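Local coordinates for protein 2-dehydropantoate 2-reductase (Porphyromonas gingivalis, PDB 2QYT) that probably catalyses the NADPH-dependent reduction of 2-dehydropantoate (ketopantoate) to (R)-pantoate, a step of pantothenate biosynthesis, at residues L58-V61 with D66-A69; Q7-A12 with E174-E179; I43-H48 with K92-E97; F202-V207 with Q254-K259. All coordinates share one frame; numbering follows the deposited sequence. Where two conformers were deposited one is given.

In the fold
Interactions 1, 2 and 3 lie in the N-terminal, Rossmann-type part, which probably binds NADPH, whereas interaction 4 belongs to the helical C-terminal part. Helix 46-55 of interaction 3 leads into strand 58-61 of interaction 1, and Leu58 CD1 touches His48 CE1 at 3.8 Å. Interactions 1, 2 and 4 are partly buried; only interaction 3 is a surface contact, beside a sulfate. Interaction 1 is strand pairing, with a salt bridge on one side and apolar packing on the other. Interaction 2 sets a helix against the central strand by side-chain contact alone. Interaction 4 is apolar helix packing. The centres of interactions 3 and 4 are about 29 Å apart, on opposite sides of the chain's centre.

Interaction 1: L58-V61 with D66-A69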
loop_
_atom_site.group_PDB
_atom_site.type_symbol
_atom_site.label_atom_id
_atom_site.label_comp_id
_atom_site.label_asym_id
_atom_site.label_seq_id
_atom_site.Cartn_x
_atom_site.Cartn_y
_atom_site.Cartn_z
ATOM N N LEU A 58 -8.167 -18.976 -0.760
ATOM C CA LEU A 58 -8.778 -17.692 -0.463
ATOM C C LEU A 58 -9.768 -17.356 -1.568
ATOM O O LEU A 58 -9.424 -17.387 -2.760
ATOM C CB LEU A 58 -7.704 -16.573 -0.391
ATOM C CG LEU A 58 -8.172 -15.123 -0.186
ATOM C CD1 LEU A 58 -8.934 -14.930 1.121
ATOM C CD2 LEU A 58 -6.951 -14.194 -0.234
ATOM N N ARG A 59 -10.986 -17.021 -1.157
ATOM C CA ARG A 59 -12.045 -16.599 -2.073
ATOM C C ARG A 59 -12.065 -15.081 -2.347
ATOM O O ARG A 59 -11.946 -14.272 -1.419
ATOM C CB ARG A 59 -13.418 -17.065 -1.572
ATOM C CG ARG A 59 -14.521 -16.803 -2.599
ATOM C CD ARG A 59 -15.838 -17.353 -2.106
ATOM N NE ARG A 59 -16.972 -17.081 -3.013
ATOM C CZ ARG A 59 -18.242 -17.348 -2.719
ATOM N NH1 ARG A 59 -18.549 -17.908 -1.539
ATOM N NH2 ARG A 59 -19.200 -17.063 -3.611
ATOM N N VAL A 60 -12.237 -14.710 -3.627
ATOM C CA VAL A 60 -12.301 -13.312 -4.031
ATOM C C VAL A 60 -13.549 -13.097 -4.906
ATOM O O VAL A 60 -13.774 -13.835 -5.884
ATOM C CB VAL A 60 -11.026 -12.865 -4.793
ATOM C CG1 VAL A 60 -11.130 -11.383 -5.148
ATOM C CG2 VAL A 60 -9.795 -13.092 -3.960
ATOM N N VAL A 61 -14.383 -12.149 -4.486
ATOM C CA VAL A 61 -15.581 -11.748 -5.227
ATOM C C VAL A 61 -15.473 -10.286 -5.654
ATOM O O VAL A 61 -15.067 -9.416 -4.897
ATOM C CB VAL A 61 -16.949 -12.079 -4.488
ATOM C CG1 VAL A 61 -17.041 -13.551 -4.097
ATOM C CG2 VAL A 61 -17.175 -11.190 -3.224
ATOM N N ASP A 66 -15.711 -14.350 -9.383
ATOM C CA ASP A 66 -15.895 -15.056 -8.118
ATOM C C ASP A 66 -14.987 -16.247 -8.217
ATOM O O ASP A 66 -15.305 -17.204 -8.922
ATOM C CB ASP A 66 -17.384 -15.487 -7.896
ATOM C CG ASP A 66 -17.611 -16.217 -6.536
ATOM O OD1 ASP A 66 -16.632 -16.683 -5.874
ATOM O OD2 ASP A 66 -18.776 -16.337 -6.115
ATOM N N PHE A 67 -13.864 -16.205 -7.512
ATOM C CA PHE A 67 -12.852 -17.246 -7.645
ATOM C C PHE A 67 -12.195 -17.718 -6.339
ATOM O O PHE A 67 -12.154 -16.992 -5.355
ATOM C CB PHE A 67 -11.785 -16.915 -8.741
ATOM C CG PHE A 67 -10.935 -15.699 -8.447
ATOM C CD1 PHE A 67 -11.328 -14.428 -8.884
ATOM C CD2 PHE A 67 -9.747 -15.821 -7.748
ATOM C CE1 PHE A 67 -10.545 -13.294 -8.580
ATOM C CE2 PHE A 67 -8.940 -14.735 -7.473
ATOM C CZ PHE A 67 -9.320 -13.457 -7.872
ATOM N N LEU A 68 -11.645 -18.945 -6.363
ATOM C CA LEU A 68 -10.898 -19.460 -5.238
ATOM C C LEU A 68 -9.417 -19.692 -5.619
ATOM O O LEU A 68 -9.127 -20.527 -6.460
ATOM C CB LEU A 68 -11.572 -20.758 -4.716
ATOM C CG LEU A 68 -10.981 -21.518 -3.518
ATOM C CD1 LEU A 68 -11.250 -20.737 -2.214
ATOM C CD2 LEU A 68 -11.628 -22.927 -3.444
ATOM N N ALA A 69 -8.500 -18.949 -4.998
ATOM C CA ALA A 69 -7.090 -19.007 -5.306
ATOM C C ALA A 69 -6.443 -19.921 -4.264
ATOM O O ALA A 69 -6.733 -19.813 -3.061
ATOM C CB ALA A 69 -6.485 -17.574 -5.209
#
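Arg59 and Asp66 form a two-pronged salt bridge on one face of this strand pair. Arg59 NE bonds Asp66 OD1 at 2.9 Å, and Arg59 NH2 bonds Asp66 OD2 at 2.6 Å. The guanidinium meets the carboxylate side-on, and the two planes lie only 12° apart. OD2 accepts through its syn lone pair. OD1 is also met on the syn side, but somewhat out of the carboxylate plane. Arg59 can span the distance because its chain runs extended, with CG trans to the backbone N (chi1 -172°). Val61 CG1 lies beside the acid, 3.6 Å from Asp66 OD1. On the other face Val60 CB sits over the ring of Phe67, 3.9 Å from its centroid. This is a CH-pi contact, placed toward the rim at CZ. Phe67 chi1 of 64° sets CG between the backbone N and carbonyl carbon, and the ring leans to Val60.

The backbones make an antiparallel beta hairpin. Val60 and Phe67 form a hydrogen-bonded pair: Val60 N to Phe67 O and Phe67 N to Val60 O are both 2.9 Å. Leu58 and Ala69 form the next such pair, with Leu58 N 2.8 Å from Ala69 O. Within this chain, strand 66-69 is an edge of a mixed sheet. Strand 58-61 lies between it and strand 151-154, with backbone bonds from Arg59 and Val61 to Ile152. Helix 18-33 covers the Val60 and Phe67 face through Ala25 and Leu29, while Trp42 packs on Leu58 and Ala69.

Interaction 2: Q7-A12 with E174-E179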
loop_
_atom_site.group_PDB
_atom_site.type_symbol
_atom_site.label_atom_id
_atom_site.label_comp_id
_atom_site.label_asym_id
_atom_site.label_seq_id
_atom_site.Cartn_x
_atom_site.Cartn_y
_atom_site.Cartn_z
ATOM N N GLN A 7 14.977 -22.318 -11.444
ATOM C CA GLN A 7 14.560 -22.352 -9.990
ATOM C C GLN A 7 13.336 -21.478 -9.769
ATOM O O GLN A 7 13.242 -20.415 -10.386
ATOM C CB GLN A 7 15.698 -21.866 -9.086
ATOM C CG GLN A 7 16.533 -22.965 -8.485
ATOM C CD GLN A 7 15.985 -23.479 -7.147
ATOM O OE1 GLN A 7 16.131 -24.671 -6.824
ATOM N NE2 GLN A 7 15.386 -22.586 -6.352
ATOM N N PRO A 8 12.401 -21.909 -8.881
ATOM C CA PRO A 8 11.170 -21.151 -8.735
ATOM C C PRO A 8 11.392 -19.787 -8.064
ATOM O O PRO A 8 12.221 -19.648 -7.154
ATOM C CB PRO A 8 10.272 -22.054 -7.879
ATOM C CG PRO A 8 11.240 -22.972 -7.140
ATOM C CD PRO A 8 12.461 -23.086 -7.983
ATOM N N ILE A 9 10.663 -18.786 -8.540
ATOM C CA ILE A 9 10.609 -17.507 -7.847
ATOM C C ILE A 9 9.622 -17.664 -6.689
ATOM O O ILE A 9 8.634 -18.358 -6.807
ATOM C CB ILE A 9 10.198 -16.368 -8.805
ATOM C CG1 ILE A 9 11.240 -16.251 -9.916
ATOM C CG2 ILE A 9 10.105 -15.057 -8.069
ATOM C CD1 ILE A 9 10.670 -15.569 -11.174
ATOM N N LYS A 10 9.924 -17.046 -5.557
ATOM C CA LYS A 10 9.199 -17.264 -4.313
ATOM C C LYS A 10 8.730 -15.891 -3.844
ATOM O O LYS A 10 9.572 -14.989 -3.625
ATOM C CB LYS A 10 10.156 -17.888 -3.286
ATOM C CG LYS A 10 10.654 -19.296 -3.682
ATOM C CD LYS A 10 11.662 -19.780 -2.639
ATOM C CE LYS A 10 12.430 -21.013 -3.106
ATOM N NZ LYS A 10 13.167 -21.705 -1.949
ATOM N N ILE A 11 7.402 -15.724 -3.714
ATOM C CA ILE A 11 6.796 -14.516 -3.196
ATOM C C ILE A 11 5.983 -14.818 -1.945
ATOM O O ILE A 11 5.192 -15.763 -1.935
ATOM C CB ILE A 11 5.795 -13.893 -4.256
ATOM C CG1 ILE A 11 6.501 -13.633 -5.579
ATOM C CG2 ILE A 11 5.169 -12.579 -3.753
ATOM C CD1 ILE A 11 5.843 -12.504 -6.389
ATOM N N ALA A 12 6.138 -14.014 -0.900
ATOM C CA ALA A 12 5.283 -14.115 0.271
ATOM C C ALA A 12 4.390 -12.882 0.426
ATOM O O ALA A 12 4.804 -11.753 0.116
ATOM C CB ALA A 12 6.111 -14.297 1.472
ATOM N N GLU A 174 13.797 -5.865 -10.181
ATOM C CA GLU A 174 12.622 -4.994 -10.465
ATOM C C GLU A 174 11.880 -5.344 -11.746
ATOM O O GLU A 174 10.657 -5.470 -11.748
ATOM C CB GLU A 174 13.055 -3.544 -10.600
ATOM C CG GLU A 174 12.844 -2.714 -9.429
ATOM C CD GLU A 174 13.221 -1.300 -9.709
ATOM O OE1 GLU A 174 12.320 -0.449 -9.618
ATOM O OE2 GLU A 174 14.398 -1.021 -10.004
ATOM N N VAL A 175 12.637 -5.437 -12.841
ATOM C CA VAL A 175 12.112 -5.898 -14.128
ATOM C C VAL A 175 11.506 -7.285 -13.935
ATOM O O VAL A 175 10.405 -7.560 -14.388
ATOM C CB VAL A 175 13.217 -5.916 -15.214
ATOM C CG1 VAL A 175 12.692 -6.523 -16.523
ATOM C CG2 VAL A 175 13.732 -4.510 -15.469
ATOM N N ARG A 176 12.214 -8.152 -13.218
ATOM C CA ARG A 176 11.661 -9.459 -12.926
ATOM C C ARG A 176 10.313 -9.340 -12.218
ATOM O O ARG A 176 9.340 -10.003 -12.618
ATOM C CB ARG A 176 12.615 -10.327 -12.103
ATOM C CG ARG A 176 12.147 -11.783 -12.004
ATOM C CD ARG A 176 13.164 -12.682 -11.298
ATOM N NE ARG A 176 13.330 -12.411 -9.862
ATOM C CZ ARG A 176 14.107 -13.146 -9.061
ATOM N NH1 ARG A 176 14.760 -14.201 -9.553
ATOM N NH2 ARG A 176 14.238 -12.847 -7.767
ATOM N N LEU A 177 10.232 -8.519 -11.178
ATOM C CA LEU A 177 8.932 -8.416 -10.490
ATOM C C LEU A 177 7.837 -7.816 -11.402
ATOM O O LEU A 177 6.698 -8.266 -11.390
ATOM C CB LEU A 177 9.027 -7.695 -9.139
ATOM C CG LEU A 177 7.754 -7.741 -8.268
ATOM C CD1 LEU A 177 7.395 -9.168 -7.833
ATOM C CD2 LEU A 177 7.952 -6.827 -7.072
ATOM N N ALA A 178 8.205 -6.847 -12.219
ATOM C CA ALA A 178 7.209 -6.160 -13.051
ATOM C C ALA A 178 6.596 -7.132 -14.067
ATOM O O ALA A 178 5.401 -7.231 -14.154
ATOM C CB ALA A 178 7.839 -4.969 -13.739
ATOM N N GLU A 179 7.431 -7.857 -14.809
ATOM C CA GLU A 179 6.990 -8.926 -15.720
ATOM C C GLU A 179 6.155 -9.984 -15.050
ATOM O O GLU A 179 5.169 -10.483 -15.593
ATOM C CB GLU A 179 8.224 -9.623 -16.315
ATOM C CG GLU A 179 9.021 -8.776 -17.281
ATOM C CD GLU A 179 9.941 -9.626 -18.158
ATOM O OE1 GLU A 179 9.961 -9.420 -19.383
ATOM O OE2 GLU A 179 10.636 -10.527 -17.628
#
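Arg176 lies along Ile9, and its NE is hydrogen-bonded to the hydroxyl of Tyr86, on strand 86-89. This bond fixes the inner end of the guanidinium. Asp85 and Asp173 add only long, weak ion pairs to NH2, which probably still help to balance the charge.

The contact with Ile9 is made by the hydrocarbon part of the arginine. Ile9 CD1 touches Arg176 CD at 3.8 Å and CG at 4.1 Å. Further along, Ile9 CG1 comes over one face of the guanidinium, 4.1 Å from NH1. The two side chains run antiparallel alongside each other. A bend in the arginine at chi3 (69°) carries its flat end across the isoleucine instead of straight on from the helix.

The second pair, Ile11 with Leu177, is wholly apolar. Ile11 CD1 meets Leu177 CD1 at 4.0 Å, methyl to methyl, on side chains that cross at a slant. Both residues are buried, and Tyr86 also touches both, so the tyrosine serves the polar and the apolar part of the contact alike. The backbones of the helix and the strand stay well apart: the nearest CA atoms, of Ile9 and Arg176, are 9.6 Å from each other.

Ile9 and Ile11 are alternate residues of strand 9-14; Ile9 points to helix 172-183, while Ile11 reaches it with its CD1 end. That strand is the middle one of a five-stranded parallel sheet with strand order 3-2-1-4-5. It runs on toward a probable GxGxxG turn at Gly15, Gly17 and Gly20, which is characteristic of a Rossmann fold.

Interaction 3: I43-H48 with K92-E97; sequences IARGAH and KDYDME. With SO4 (sulfate ion), chain C.
Arg45 and Tyr94 meet at their polar ends, coming from opposite directions. Tyr94 OH sits over one face of the guanidinium, 2.9 Å from Arg45 CZ. The guanidinium and the phenol ring are turned 70° from each other, and Arg45 NH2 lies at the edge of the ring. The N-H groups do not point at the oxygen: NE at 3.1 Å from Tyr94 OH has a poor angle for a hydrogen bond, as does NH2. The contact is thus a hydroxyl resting on a flat cation. A bend at chi3 (107°) turns the guanidinium to the tyrosine.

The backbone of the same arginine holds a sulfate. Arg45 N bonds its O3 at 2.7 Å and nearly straight, at 168°, and Leu16 N gives a second bond to the ion. His48 meets O1 edge-on, with CD2 3.3 Å away. The sulfate probably came from the crystallisation liquor. Its place beside the end of a Rossmann strand is consistent with a phosphate site for NADPH.

The arginine follows strand 38-43 and leads into helix 46-55. Ile43, the last residue of strand 38-43, is backbone-bonded to Val13 of strand 9-14 and Gly15 just after it. Tyr94 comes from the loop after strand 86-89. Asp95 is the N-cap of helix 96-103, its OD1 accepting a hydrogen bond from Arg98 N.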
loop_
_atom_site.group_PDB
_atom_site.type_symbol
_atom_site.label_atom_id
_atom_site.label_comp_id
_atom_site.label_asym_id
_atom_site.label_seq_id
_atom_site.Cartn_x
_atom_site.Cartn_y
_atom_site.Cartn_z
ATOM N N ILE A 43 0.796 -15.201 4.702
ATOM C CA ILE A 43 0.799 -15.205 6.146
ATOM C C ILE A 43 -0.516 -14.623 6.586
ATOM O O ILE A 43 -0.763 -13.483 6.345
ATOM C CB ILE A 43 1.971 -14.405 6.741
ATOM C CG1 ILE A 43 3.316 -14.903 6.154
ATOM C CG2 ILE A 43 1.897 -14.356 8.315
ATOM C CD1 ILE A 43 3.721 -16.406 6.503
ATOM N N ALA A 44 -1.343 -15.414 7.249
ATOM C CA ALA A 44 -2.666 -14.984 7.662
ATOM C C ALA A 44 -2.821 -15.578 9.016
ATOM O O ALA A 44 -2.044 -16.449 9.376
ATOM C CB ALA A 44 -3.711 -15.544 6.750
ATOM N N ARG A 45 -3.812 -15.125 9.788
ATOM C CA ARG A 45 -3.993 -15.696 11.111
ATOM C C ARG A 45 -5.414 -15.899 11.522
ATOM O O ARG A 45 -6.360 -15.469 10.825
ATOM C CB ARG A 45 -3.237 -14.880 12.157
ATOM C CG ARG A 45 -3.368 -13.359 12.061
ATOM C CD ARG A 45 -2.147 -12.756 12.771
ATOM N NE ARG A 45 -1.175 -12.187 11.825
ATOM C CZ ARG A 45 0.032 -12.681 11.502
ATOM N NH1 ARG A 45 0.514 -13.811 12.061
ATOM N NH2 ARG A 45 0.789 -12.001 10.630
ATOM N N GLY A 46 -5.563 -16.607 12.643
ATOM C CA GLY A 46 -6.863 -16.848 13.279
ATOM C C GLY A 46 -7.918 -17.512 12.410
ATOM O O GLY A 46 -7.630 -18.489 11.697
ATOM N N ALA A 47 -9.139 -16.968 12.481
ATOM C CA ALA A 47 -10.290 -17.423 11.696
ATOM C C ALA A 47 -10.092 -17.290 10.222
ATOM O O ALA A 47 -10.532 -18.145 9.464
ATOM C CB ALA A 47 -11.584 -16.686 12.127
ATOM N N HIS A 48 -9.460 -16.201 9.808
ATOM C CA HIS A 48 -9.123 -16.001 8.412
ATOM C C HIS A 48 -8.228 -17.175 7.941
ATOM O O HIS A 48 -8.597 -17.917 7.034
ATOM C CB HIS A 48 -8.428 -14.661 8.256
ATOM C CG HIS A 48 -8.313 -14.185 6.843
ATOM N ND1 HIS A 48 -9.317 -14.362 5.904
ATOM C CD2 HIS A 48 -7.331 -13.491 6.222
ATOM C CE1 HIS A 48 -8.949 -13.800 4.764
ATOM N NE2 HIS A 48 -7.728 -13.304 4.920
ATOM N N LYS A 92 -1.679 -3.775 8.425
ATOM C CA LYS A 92 -1.701 -2.508 9.170
ATOM C C LYS A 92 -1.556 -2.735 10.671
ATOM O O LYS A 92 -1.623 -1.779 11.462
ATOM C CB LYS A 92 -2.948 -1.670 8.857
ATOM C CG LYS A 92 -4.317 -2.325 9.130
ATOM C CD LYS A 92 -5.480 -1.272 9.193
ATOM C CE LYS A 92 -5.993 -0.816 7.790
ATOM N NZ LYS A 92 -7.243 -1.523 7.239
ATOM N N ASP A 93 -1.343 -3.999 11.045
ATOM C CA ASP A 93 -1.522 -4.446 12.435
ATOM C C ASP A 93 -0.302 -4.207 13.336
ATOM O O ASP A 93 -0.467 -3.938 14.525
ATOM C CB ASP A 93 -2.032 -5.915 12.526
ATOM C CG ASP A 93 -3.500 -6.073 12.033
ATOM O OD1 ASP A 93 -3.874 -7.172 11.537
ATOM O OD2 ASP A 93 -4.278 -5.096 12.137
ATOM N N TYR A 94 0.915 -4.272 12.800
ATOM C CA TYR A 94 2.092 -4.077 13.686
ATOM C C TYR A 94 2.752 -2.684 13.579
ATOM O O TYR A 94 2.800 -2.096 12.487
ATOM C CB TYR A 94 3.144 -5.176 13.429
ATOM C CG TYR A 94 2.587 -6.586 13.346
ATOM C CD1 TYR A 94 2.042 -7.216 14.480
ATOM C CD2 TYR A 94 2.604 -7.296 12.140
ATOM C CE1 TYR A 94 1.538 -8.532 14.422
ATOM C CE2 TYR A 94 2.087 -8.603 12.057
ATOM C CZ TYR A 94 1.566 -9.219 13.204
ATOM O OH TYR A 94 1.064 -10.503 13.134
ATOM N N ASP A 95 3.285 -2.173 14.691
ATOM C CA ASP A 95 4.332 -1.147 14.636
ATOM C C ASP A 95 5.476 -1.652 13.737
ATOM O O ASP A 95 5.535 -2.857 13.441
ATOM C CB ASP A 95 4.787 -0.749 16.046
ATOM C CG ASP A 95 5.682 -1.794 16.732
ATOM O OD1 ASP A 95 6.671 -2.258 16.157
ATOM O OD2 ASP A 95 5.428 -2.102 17.902
HETATM N N MSE A 96 6.339 -0.764 13.258
HETATM C CA MSE A 96 7.311 -1.158 12.255
HETATM C C MSE A 96 8.413 -2.081 12.817
HETATM O O MSE A 96 8.931 -2.942 12.112
HETATM C CB MSE A 96 7.944 0.059 11.588
HETATM C CG MSE A 96 8.064 -0.117 10.065
HETATM SE SE MSE A 96 6.268 -0.223 9.106
HETATM C CE MSE A 96 5.506 1.481 9.686
ATOM N N GLU A 97 8.746 -1.878 14.085
ATOM C CA GLU A 97 9.736 -2.668 14.808
ATOM C C GLU A 97 9.294 -4.112 14.815
ATOM O O GLU A 97 10.050 -4.993 14.424
ATOM C CB GLU A 97 9.859 -2.150 16.231
ATOM C CG GLU A 97 10.997 -1.122 16.485
ATOM C CD GLU A 97 10.794 0.278 15.895
ATOM O OE1 GLU A 97 9.658 0.648 15.475
ATOM O OE2 GLU A 97 11.817 1.020 15.877
HETATM S S SO4 C . -4.740 -11.711 8.297
HETATM O O1 SO4 C . -4.490 -11.959 6.891
HETATM O O2 SO4 C . -5.801 -10.700 8.344
HETATM O O3 SO4 C . -5.202 -12.912 8.986
HETATM O O4 SO4 C . -3.490 -11.182 8.879
#

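Interaction 4: F202-V207 with Q254-K259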
loop_
_atom_site.group_PDB
_atom_site.type_symbol
_atom_site.label_atom_id
_atom_site.label_comp_id
_atom_site.label_asym_id
_atom_site.label_seq_id
_atom_site.Cartn_x
_atom_site.Cartn_y
_atom_site.Cartn_z
ATOM N N PHE A 202 -0.535 9.722 -0.963
ATOM C CA PHE A 202 -0.643 10.141 0.435
ATOM C C PHE A 202 -1.331 11.512 0.623
ATOM O O PHE A 202 -2.121 11.699 1.538
ATOM C CB PHE A 202 0.725 10.136 1.147
ATOM C CG PHE A 202 0.651 10.654 2.557
ATOM C CD1 PHE A 202 0.258 9.800 3.607
ATOM C CD2 PHE A 202 0.909 11.994 2.833
ATOM C CE1 PHE A 202 0.158 10.255 4.912
ATOM C CE2 PHE A 202 0.789 12.482 4.128
ATOM C CZ PHE A 202 0.420 11.614 5.173
HETATM N N MSE A 203 -0.994 12.469 -0.230
HETATM C CA MSE A 203 -1.592 13.805 -0.181
HETATM C C MSE A 203 -3.115 13.749 -0.363
HETATM O O MSE A 203 -3.847 14.337 0.437
HETATM C CB MSE A 203 -0.947 14.715 -1.216
HETATM C CG MSE A 203 0.461 15.171 -0.877
HETATM SE SE MSE A 203 1.299 16.125 -2.390
HETATM C CE MSE A 203 0.397 15.228 -3.856
HETATM N N MSE A 204 -3.573 13.005 -1.373
HETATM C CA MSE A 204 -4.991 12.789 -1.650
HETATM C C MSE A 204 -5.755 12.203 -0.461
HETATM O O MSE A 204 -6.818 12.676 -0.075
HETATM C CB MSE A 204 -5.130 11.824 -2.821
HETATM C CG MSE A 204 -4.712 12.389 -4.155
HETATM SE SE MSE A 204 -5.928 13.773 -4.760
HETATM C CE MSE A 204 -7.589 12.723 -4.772
ATOM N N ILE A 205 -5.208 11.134 0.105
ATOM C CA ILE A 205 -5.876 10.446 1.202
ATOM C C ILE A 205 -5.694 11.195 2.522
ATOM O O ILE A 205 -6.568 11.172 3.373
ATOM C CB ILE A 205 -5.454 8.974 1.307
ATOM C CG1 ILE A 205 -6.103 8.323 2.529
ATOM C CG2 ILE A 205 -3.962 8.862 1.399
ATOM C CD1 ILE A 205 -5.795 6.860 2.717
ATOM N N SER A 206 -4.567 11.878 2.682
ATOM C CA SER A 206 -4.393 12.782 3.814
ATOM C C SER A 206 -5.505 13.849 3.761
ATOM O O SER A 206 -6.369 13.897 4.635
ATOM C CB SER A 206 -2.985 13.393 3.788
ATOM O OG SER A 206 -2.761 14.281 4.864
ATOM N N VAL A 207 -5.537 14.658 2.709
ATOM C CA VAL A 207 -6.543 15.747 2.653
ATOM C C VAL A 207 -7.959 15.192 2.822
ATOM O O VAL A 207 -8.701 15.667 3.677
ATOM C CB VAL A 207 -6.434 16.666 1.406
ATOM C CG1 VAL A 207 -5.030 17.289 1.290
ATOM C CG2 VAL A 207 -6.810 15.927 0.148
ATOM N N GLN A 254 -3.753 21.637 -8.023
ATOM C CA GLN A 254 -4.801 21.549 -9.039
ATOM C C GLN A 254 -5.077 20.110 -9.495
ATOM O O GLN A 254 -6.234 19.693 -9.589
ATOM C CB GLN A 254 -4.455 22.441 -10.243
ATOM C CG GLN A 254 -4.207 23.920 -9.900
ATOM C CD GLN A 254 -5.371 24.574 -9.152
ATOM O OE1 GLN A 254 -6.539 24.333 -9.462
ATOM N NE2 GLN A 254 -5.050 25.407 -8.161
ATOM N N GLN A 255 -4.007 19.365 -9.775
ATOM C CA GLN A 255 -4.092 17.965 -10.194
ATOM C C GLN A 255 -4.832 17.143 -9.140
ATOM O O GLN A 255 -5.751 16.385 -9.474
ATOM C CB GLN A 255 -2.687 17.397 -10.415
ATOM C CG GLN A 255 -2.598 16.239 -11.392
ATOM C CD GLN A 255 -1.156 15.893 -11.739
ATOM O OE1 GLN A 255 -0.447 15.229 -10.967
ATOM N NE2 GLN A 255 -0.717 16.342 -12.912
ATOM N N LEU A 256 -4.423 17.307 -7.876
ATOM C CA LEU A 256 -5.113 16.718 -6.731
ATOM C C LEU A 256 -6.562 17.191 -6.612
ATOM O O LEU A 256 -7.467 16.379 -6.396
ATOM C CB LEU A 256 -4.371 17.019 -5.416
ATOM C CG LEU A 256 -2.948 16.532 -5.096
ATOM C CD1 LEU A 256 -2.597 16.894 -3.655
ATOM C CD2 LEU A 256 -2.756 15.052 -5.349
ATOM N N LEU A 257 -6.763 18.504 -6.750
ATOM C CA LEU A 257 -8.083 19.131 -6.617
ATOM C C LEU A 257 -9.143 18.498 -7.524
ATOM O O LEU A 257 -10.222 18.127 -7.058
ATOM C CB LEU A 257 -7.998 20.642 -6.908
ATOM C CG LEU A 257 -8.965 21.694 -6.334
ATOM C CD1 LEU A 257 -9.105 22.833 -7.349
ATOM C CD2 LEU A 257 -10.353 21.172 -5.939
ATOM N N ASP A 258 -8.831 18.376 -8.814
ATOM C CA ASP A 258 -9.810 17.919 -9.797
ATOM C C ASP A 258 -10.252 16.468 -9.577
ATOM O O ASP A 258 -11.433 16.146 -9.737
ATOM C CB ASP A 258 -9.285 18.119 -11.218
ATOM C CG ASP A 258 -10.397 18.303 -12.218
ATOM O OD1 ASP A 258 -10.610 17.389 -13.041
ATOM O OD2 ASP A 258 -11.073 19.354 -12.168
ATOM N N LYS A 259 -9.297 15.612 -9.204
ATOM C CA LYS A 259 -9.550 14.201 -8.874
ATOM C C LYS A 259 -10.611 14.018 -7.770
ATOM O O LYS A 259 -11.420 13.078 -7.822
ATOM C CB LYS A 259 -8.233 13.498 -8.500
ATOM C CG LYS A 259 -8.297 11.965 -8.443
ATOM C CD LYS A 259 -8.444 11.328 -9.829
ATOM C CE LYS A 259 -9.148 9.969 -9.766
ATOM N NZ LYS A 259 -9.315 9.373 -11.118
#
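Met203 and Leu256 make a tight apolar contact between helix 194-215 and helix 252-262. Met203 CE presses between the two methyls of Leu256, 3.4 Å from CD1 and 3.5 Å from CD2. Both spacings are shorter than usual for carbon pairs. Met203 CB also touches Leu256 CD1, at 3.7 Å. Met203 lies roughly perpendicular to the leucine, and its CE sits against both methyls of the fork. Leu256 points across with CG trans to its carbonyl carbon (chi1 -63°). Met203 and Met204 are both selenomethionine.

Met204 was deposited in two conformers, so its contacts are less certain and hold for one of them. In that conformer the selenium makes the second apolar contact, with SE 3.5 Å from Leu256 CD2. The chain is bent at chi2 and chi3, and it runs alongside the leucine the other way.

The third kind of contact involves the stem of a charged residue. In the same conformer, and with the same doubt, Met204 CE rests on Lys259 CG at 3.8 Å. The lysine chain bends at chi2 and its end leads away.

The two helix segments cross at -54°, with axes 10.5 Å apart at closest. Helix 227-244 packs behind the pair, with Val237 on Met203 and Leu234 on Leu256. This is the all-helical C-terminal domain of the ketopantoate reductases. With no polar bond between the segments, the contact rests on van der Waals packing of two selenomethionines on Leu256; of the lysine only the stem takes part.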